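Local coordinates for protein metallo-beta-lactamase (Serratia marcescens, PDB 6K4X) that probably hydrolyses beta-lactam antibiotics as a subclass B3 metallo-beta-lactamase with two zinc ions in its active site, at residues 13-18 with 161-166; 29-34 with 140-145; 199-204 with 248-253. All coordinates share one frame; numbering follows the deposited sequence.

Interaction 1. Residues 13-18 with 161-166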
# COMPACT_ATOMS: atom_id res chain seq x y z
N THR A 13 1.12 10.19 13.88
CA THR A 13 -0.30 9.90 13.71
C THR A 13 -0.87 10.79 12.62
O THR A 13 -0.68 12.01 12.63
CB THR A 13 -1.07 10.09 15.02
OG1 THR A 13 -0.52 9.15 15.95
CG2 THR A 13 -2.56 9.90 14.86
N ILE A 14 -1.59 10.21 11.67
CA ILE A 14 -2.21 10.95 10.59
C ILE A 14 -3.62 11.38 11.00
O ILE A 14 -4.01 12.54 10.80
CB ILE A 14 -2.19 10.12 9.29
CG1 ILE A 14 -0.76 10.12 8.75
CG2 ILE A 14 -3.17 10.65 8.26
CD1 ILE A 14 -0.49 9.16 7.62
N TYR A 15 -4.42 10.46 11.54
CA TYR A 15 -5.76 10.81 11.99
C TYR A 15 -6.26 9.69 12.90
O TYR A 15 -6.21 8.51 12.51
CB TYR A 15 -6.73 10.96 10.81
CG TYR A 15 -8.02 11.62 11.20
CD1 TYR A 15 -8.11 13.01 11.25
CD2 TYR A 15 -9.14 10.89 11.54
CE1 TYR A 15 -9.27 13.65 11.65
CE2 TYR A 15 -10.31 11.51 11.95
CZ TYR A 15 -10.36 12.89 12.02
OH TYR A 15 -11.51 13.54 12.41
N GLY A 16 -6.75 10.02 14.08
CA GLY A 16 -7.33 9.02 14.95
C GLY A 16 -6.34 7.90 15.22
O GLY A 16 -5.28 8.11 15.77
N ASN A 17 -6.74 6.67 14.90
CA ASN A 17 -5.93 5.48 15.11
C ASN A 17 -5.13 5.06 13.87
O ASN A 17 -4.69 3.90 13.82
CB ASN A 17 -6.80 4.32 15.60
CG ASN A 17 -7.88 3.92 14.62
OD1 ASN A 17 -8.40 4.75 13.85
ND2 ASN A 17 -8.27 2.66 14.64
N THR A 18 -4.96 5.96 12.90
CA THR A 18 -4.13 5.71 11.73
C THR A 18 -2.77 6.36 11.93
O THR A 18 -2.70 7.59 12.02
CB THR A 18 -4.77 6.29 10.46
OG1 THR A 18 -5.99 5.59 10.18
CG2 THR A 18 -3.87 6.19 9.26
N SER A 161 -11.30 6.19 10.26
CA SER A 161 -10.73 6.53 11.54
C SER A 161 -11.44 7.76 12.09
O SER A 161 -11.83 8.65 11.32
CB SER A 161 -9.24 6.80 11.44
OG SER A 161 -8.50 5.60 11.24
N CYS A 162 -11.56 7.84 13.42
CA CYS A 162 -12.37 8.85 14.03
C CYS A 162 -11.64 9.47 15.22
O CYS A 162 -10.85 8.81 15.89
CB CYS A 162 -13.71 8.27 14.49
SG CYS A 162 -14.65 7.35 13.25
N GLU A 163 -11.98 10.73 15.49
CA GLU A 163 -11.51 11.47 16.67
C GLU A 163 -12.73 12.08 17.36
O GLU A 163 -13.34 13.00 16.80
CB GLU A 163 -10.52 12.57 16.29
CG GLU A 163 -9.21 12.04 15.72
CD GLU A 163 -8.18 13.10 15.32
OE1 GLU A 163 -8.44 14.31 15.52
OE2 GLU A 163 -7.10 12.73 14.80
N GLN A 164 -13.13 11.55 18.52
CA GLN A 164 -14.28 12.06 19.28
C GLN A 164 -15.49 12.15 18.34
O GLN A 164 -16.27 13.10 18.35
CB GLN A 164 -13.95 13.40 19.94
CG GLN A 164 -12.92 13.30 21.05
CD GLN A 164 -13.52 12.90 22.38
OE1 GLN A 164 -14.62 13.35 22.74
NE2 GLN A 164 -12.80 12.06 23.10
N GLY A 165 -15.67 11.12 17.51
CA GLY A 165 -16.87 10.97 16.69
C GLY A 165 -16.81 11.71 15.36
O GLY A 165 -17.78 11.63 14.62
N LYS A 166 -15.72 12.41 15.07
CA LYS A 166 -15.53 13.05 13.76
C LYS A 166 -14.66 12.12 12.91
O LYS A 166 -13.49 11.86 13.25
CB LYS A 166 -14.85 14.41 13.93
CG LYS A 166 -14.69 15.22 12.65
CD LYS A 166 -15.99 15.55 11.94
CE LYS A 166 -15.79 16.59 10.85
NZ LYS A 166 -15.70 17.96 11.41
O HOH W 1 -11.18 5.27 14.76
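Two tight turns, the type II' turn from Tyr15 to Thr18 and the type I' turn from Glu163 to Lys166, meet here through Tyr15, Gly16 and Glu163. With CG anti to the backbone N (chi1 -167°), the Tyr15 ring leaves its own turn and lies beneath the Glu163 carboxylate, the two planes 6° apart. Glu163 OE2 sits off-centre over that face and accepts Gly16 N at 2.8 Å through its anti lone pair; Asn233 ND2 also binds this oxygen. Beyond the ring, Tyr15 OH donates to Lys166 O at 2.7 Å from well above the carbonyl plane, while Glu163 N reaches the same oxygen from the opposite face.

A classic beta bulge, with Ile14 and Tyr15 both facing Thr18, carries the chain into the first turn; the second connects the hairpin of strands 155-163 and 166-173, which the Cys162-Cys167 disulfide staples beside it. The contact thus joins edge strand 12-15 and its turn in one sheet of the alpha-beta/beta-alpha sandwich to the end of this inner hairpin in the other. Ser161 OG donates to Asn17 OD1 at 2.7 Å and accepts from Thr18 OG1, also at 2.7 Å. A water donates to Asn17 OD1 and accepts from Cys162 N.

Interaction 2. Residues 29-34 with 140-145; sequences VLLSSP and LAVKAH
Leu31 and Leu140 reach toward each other tip to tip, and Val142 lies beside them, in a buried apolar contact with no hydrogen bond between the segments. Leu31 holds CG anti to its backbone N (chi1 -175°); this branch carbon lies 4.0 Å from Leu140 CD2, and the methyl Leu31 CD2 reaches on to Val142 CG2 at 3.6 Å. The Leu31 and Val142 side chains slide past each other in opposite directions, so their methyls meet in passing.

Leu140 takes the other common leucine shape, with CG anti to the carbonyl carbon (chi1 -55°) and CD1 anti to CA (chi2 -178°). Its methyls divide the opposing backbone: CD1 stands 3.5 Å from Leu31 O, and CD2 stands 3.7 Å from Ser32 O. In the alpha-beta/beta-alpha fold of this superfamily two sheets face each other, and these residues meet between them, from strand 29-31 and the loop after it on one side and strand 140-146 on the other. Trp159 and Ser161 also touch Leu31, while Ile38 packs on both Leu140 and Val142.

Ser33 meets the leucine through carbon, its CB 4.0 Å from Leu140 CG. Its hydroxyl is bonded to Gly36 O and Gln35 N in the loop that follows. Ser32 points its CB away from strand 140-146, and its OG pairs with His19 NE2; its carbonyl oxygen, beside the Leu140 methyl, accepts Asn17 ND2.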
# COMPACT_ATOMS: atom_id res chain seq x y z
N VAL A 29 1.46 1.62 7.35
CA VAL A 29 0.51 2.21 8.26
C VAL A 29 0.13 1.20 9.33
O VAL A 29 -0.18 0.04 9.02
CB VAL A 29 -0.73 2.73 7.51
CG1 VAL A 29 -1.93 2.91 8.42
CG2 VAL A 29 -0.40 4.03 6.81
N LEU A 30 0.06 1.67 10.57
CA LEU A 30 -0.52 0.89 11.63
C LEU A 30 -1.90 1.45 11.96
O LEU A 30 -2.03 2.64 12.28
CB LEU A 30 0.37 0.93 12.86
CG LEU A 30 -0.03 -0.05 13.96
CD1 LEU A 30 0.39 -1.46 13.61
CD2 LEU A 30 0.53 0.36 15.29
N LEU A 31 -2.90 0.59 11.88
CA LEU A 31 -4.23 0.91 12.31
C LEU A 31 -4.44 0.23 13.66
O LEU A 31 -4.44 -0.99 13.73
CB LEU A 31 -5.23 0.37 11.29
CG LEU A 31 -6.68 0.74 11.54
CD1 LEU A 31 -6.92 2.24 11.47
CD2 LEU A 31 -7.59 0.03 10.55
N SER A 32 -4.53 1.03 14.73
CA SER A 32 -4.41 0.50 16.08
C SER A 32 -5.77 0.33 16.75
O SER A 32 -6.74 1.04 16.46
CB SER A 32 -3.52 1.35 16.93
OG SER A 32 -4.00 2.68 16.99
N SER A 33 -5.83 -0.60 17.72
CA SER A 33 -6.96 -0.68 18.60
C SER A 33 -6.53 -1.31 19.90
O SER A 33 -5.55 -2.03 19.97
CB SER A 33 -8.10 -1.46 18.00
OG SER A 33 -8.03 -2.86 18.29
N PRO A 34 -7.32 -1.13 20.98
CA PRO A 34 -7.04 -1.83 22.23
C PRO A 34 -7.09 -3.35 22.13
O PRO A 34 -6.62 -4.02 23.06
CB PRO A 34 -8.10 -1.29 23.21
CG PRO A 34 -8.51 0.04 22.61
CD PRO A 34 -8.43 -0.18 21.11
N LEU A 140 -11.93 -2.79 14.38
CA LEU A 140 -11.36 -2.40 13.09
C LEU A 140 -12.06 -3.13 11.96
O LEU A 140 -12.34 -4.32 12.05
CB LEU A 140 -9.87 -2.72 13.08
CG LEU A 140 -9.05 -2.11 14.21
CD1 LEU A 140 -7.58 -2.47 14.03
CD2 LEU A 140 -9.25 -0.61 14.30
N ALA A 141 -12.26 -2.41 10.85
CA ALA A 141 -12.89 -2.96 9.66
C ALA A 141 -12.23 -2.35 8.42
O ALA A 141 -12.44 -1.17 8.13
CB ALA A 141 -14.37 -2.68 9.68
N VAL A 142 -11.44 -3.14 7.72
CA VAL A 142 -10.68 -2.69 6.57
C VAL A 142 -11.22 -3.41 5.33
O VAL A 142 -11.32 -4.64 5.32
CB VAL A 142 -9.18 -2.97 6.73
CG1 VAL A 142 -8.45 -2.59 5.46
CG2 VAL A 142 -8.60 -2.26 7.93
N LYS A 143 -11.54 -2.66 4.28
CA LYS A 143 -12.07 -3.26 3.06
C LYS A 143 -10.96 -3.37 2.01
O LYS A 143 -10.14 -2.46 1.86
CB LYS A 143 -13.23 -2.42 2.51
CG LYS A 143 -13.82 -2.92 1.20
CD LYS A 143 -15.12 -2.25 0.83
CE LYS A 143 -16.23 -2.49 1.83
NZ LYS A 143 -17.45 -1.76 1.43
N ALA A 144 -10.94 -4.52 1.32
CA ALA A 144 -10.05 -4.77 0.20
C ALA A 144 -10.73 -4.32 -1.09
O ALA A 144 -11.86 -4.70 -1.35
CB ALA A 144 -9.74 -6.24 0.14
N HIS A 145 -10.01 -3.58 -1.91
CA HIS A 145 -10.45 -3.21 -3.26
C HIS A 145 -9.42 -3.70 -4.26
O HIS A 145 -8.27 -3.29 -4.22
CB HIS A 145 -10.62 -1.70 -3.42
CG HIS A 145 -11.54 -1.11 -2.42
ND1 HIS A 145 -12.84 -0.77 -2.72
CD2 HIS A 145 -11.32 -0.73 -1.14
CE1 HIS A 145 -13.40 -0.25 -1.65
NE2 HIS A 145 -12.49 -0.22 -0.67

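Interaction 3. Residues 199-204 with 248-253. With SO4 (sulfate ion), chain G.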
# COMPACT_ATOMS: atom_id res chain seq x y z
N SER A 199 -8.77 -0.14 -12.68
CA SER A 199 -8.27 0.34 -11.41
C SER A 199 -8.33 1.87 -11.30
O SER A 199 -8.68 2.38 -10.24
CB SER A 199 -6.90 -0.20 -11.15
OG SER A 199 -6.98 -1.59 -10.99
N PHE A 200 -7.99 2.58 -12.37
CA PHE A 200 -8.14 4.01 -12.32
C PHE A 200 -9.60 4.38 -12.01
O PHE A 200 -9.86 5.28 -11.19
CB PHE A 200 -7.74 4.70 -13.63
CG PHE A 200 -6.41 4.31 -14.22
CD1 PHE A 200 -5.29 4.00 -13.46
CD2 PHE A 200 -6.28 4.25 -15.60
CE1 PHE A 200 -4.10 3.62 -14.05
CE2 PHE A 200 -5.09 3.88 -16.19
CZ PHE A 200 -4.00 3.57 -15.42
N GLU A 201 -10.53 3.68 -12.66
CA GLU A 201 -11.96 3.96 -12.46
C GLU A 201 -12.36 3.64 -11.01
O GLU A 201 -13.09 4.42 -10.38
CB GLU A 201 -12.79 3.16 -13.46
CG GLU A 201 -12.67 3.67 -14.88
CD GLU A 201 -13.79 3.21 -15.79
OE1 GLU A 201 -13.84 3.66 -16.96
OE2 GLU A 201 -14.63 2.41 -15.34
N ALA A 202 -11.90 2.51 -10.49
CA ALA A 202 -12.28 2.15 -9.13
C ALA A 202 -11.74 3.18 -8.14
O ALA A 202 -12.43 3.60 -7.19
CB ALA A 202 -11.79 0.77 -8.80
N VAL A 203 -10.47 3.56 -8.29
CA VAL A 203 -9.84 4.42 -7.32
C VAL A 203 -10.45 5.83 -7.36
O VAL A 203 -10.66 6.45 -6.31
CB VAL A 203 -8.31 4.42 -7.49
CG1 VAL A 203 -7.64 5.49 -6.65
CG2 VAL A 203 -7.77 3.05 -7.13
N GLU A 204 -10.77 6.33 -8.54
CA GLU A 204 -11.34 7.68 -8.64
C GLU A 204 -12.80 7.70 -8.14
O GLU A 204 -13.38 8.80 -8.02
CB GLU A 204 -11.15 8.29 -10.03
CG GLU A 204 -12.00 7.67 -11.12
CD GLU A 204 -11.48 7.89 -12.53
OE1 GLU A 204 -10.48 8.63 -12.73
OE2 GLU A 204 -12.09 7.34 -13.45
N ALA A 248 -3.19 10.49 -12.44
CA ALA A 248 -1.76 10.37 -12.74
C ALA A 248 -1.45 8.98 -13.32
O ALA A 248 -0.60 8.84 -14.19
CB ALA A 248 -0.93 10.64 -11.52
N GLY A 249 -2.11 7.96 -12.78
CA GLY A 249 -1.98 6.61 -13.32
C GLY A 249 -2.41 6.56 -14.78
O GLY A 249 -1.69 6.05 -15.67
N ARG A 250 -3.57 7.15 -15.08
CA ARG A 250 -4.09 7.18 -16.43
C ARG A 250 -3.12 7.92 -17.36
O ARG A 250 -2.85 7.46 -18.46
CB ARG A 250 -5.49 7.79 -16.44
CG ARG A 250 -6.15 7.78 -17.81
CD ARG A 250 -7.59 8.25 -17.78
NE ARG A 250 -8.50 7.35 -17.08
CZ ARG A 250 -9.17 7.59 -15.95
NH1 ARG A 250 -9.00 8.73 -15.29
NH2 ARG A 250 -9.99 6.66 -15.49
N LYS A 251 -2.58 9.06 -16.90
CA LYS A 251 -1.66 9.82 -17.72
C LYS A 251 -0.39 9.02 -18.01
O LYS A 251 0.15 9.04 -19.11
CB LYS A 251 -1.33 11.14 -17.04
CG LYS A 251 -0.19 11.93 -17.70
CD LYS A 251 -0.01 13.32 -17.15
CE LYS A 251 -1.22 14.22 -17.28
NZ LYS A 251 -1.67 14.31 -18.68
N ARG A 252 0.12 8.30 -17.01
CA ARG A 252 1.33 7.53 -17.22
C ARG A 252 1.07 6.42 -18.25
O ARG A 252 1.91 6.17 -19.11
CB ARG A 252 1.80 6.95 -15.88
CG ARG A 252 3.11 6.18 -15.97
CD ARG A 252 3.64 5.86 -14.58
NE ARG A 252 4.93 5.21 -14.66
CZ ARG A 252 5.86 5.20 -13.72
NH1 ARG A 252 5.65 5.84 -12.59
NH2 ARG A 252 6.95 4.50 -13.92
N LEU A 253 -0.08 5.76 -18.16
CA LEU A 253 -0.39 4.73 -19.14
C LEU A 253 -0.60 5.34 -20.53
O LEU A 253 -0.09 4.80 -21.51
CB LEU A 253 -1.62 3.93 -18.73
CG LEU A 253 -2.08 2.89 -19.75
CD1 LEU A 253 -1.02 1.83 -19.99
CD2 LEU A 253 -3.37 2.24 -19.28
S SO4 G . 3.94 8.98 -11.99
O1 SO4 G . 3.42 9.27 -13.31
O2 SO4 G . 3.59 7.63 -11.52
O3 SO4 G . 5.43 9.09 -12.06
O4 SO4 G . 3.47 9.97 -11.02
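Helical segments 199-204 and 248-253 run nearly antiparallel, their axes 10.1 Å apart at closest approach and their directions 163° apart, with Phe200 and Arg250 nearest in register. Phe200 lays one face of its ring on the backbone of the second helix: Arg250 N stands over the ring centre, 3.5 Å above the plane, and Phe200 CE2 comes to 3.5 Å from Arg250 CA. Gly249 makes this close seat possible, since a side-chain carbon there would collide with Phe200 CE1; the rim atom Phe200 CZ is 3.4 Å from Gly249 O. Arg250 CB adds an off-centre CH-pi contact, and Leu253 CD2 meets the ring edge at Phe200 CE2.

Arg250 leaves its helix with CG anti to the backbone N (chi1 -176°), and a bend at chi3 precedes the guanidinium, one face of which lies against Phe200 CB. It grips Glu204 end-on in a two-bond salt bridge. NH1 meets the syn lone pair of Glu204 OE1 at 3.0 Å, almost in the guanidinium plane. NH2 binds Glu204 OE2, also at 3.0 Å, on the syn side but tilted out of the carboxylate plane, and the two flat groups are turned 35° from each other.

Arg252 points elsewhere: its NH1 donates to O2 of a sulfate at 2.9 Å, an ion probably from the crystallisation liquor. Phe200 lies about 8 Å, side chain to side chain, from the zinc ligand His150, and the C-terminal helix 241-260 packed on helix 190-205 belongs to one of the outer helical layers of the metallo-beta-lactamase alpha-beta/beta-alpha sandwich.

From the N terminus, 13-18 opens interaction 1, which closes at 161-166 after 142 intervening residues. Interaction 2, from 29-34 to 140-145, opens and closes within that span, so the two nest. Both join the seven-stranded sheet to the five-stranded one, where strands 140-146 and 155-163 are neighbours, and they touch through Asn17, whose ND2 packs on Leu140 CD2. Interaction 3 follows in series, closing a shorter loop between helices 190-205 and 241-260. Its nearest atoms are about 16 Å from interaction 1 and about 6 Å from interaction 2, without contact.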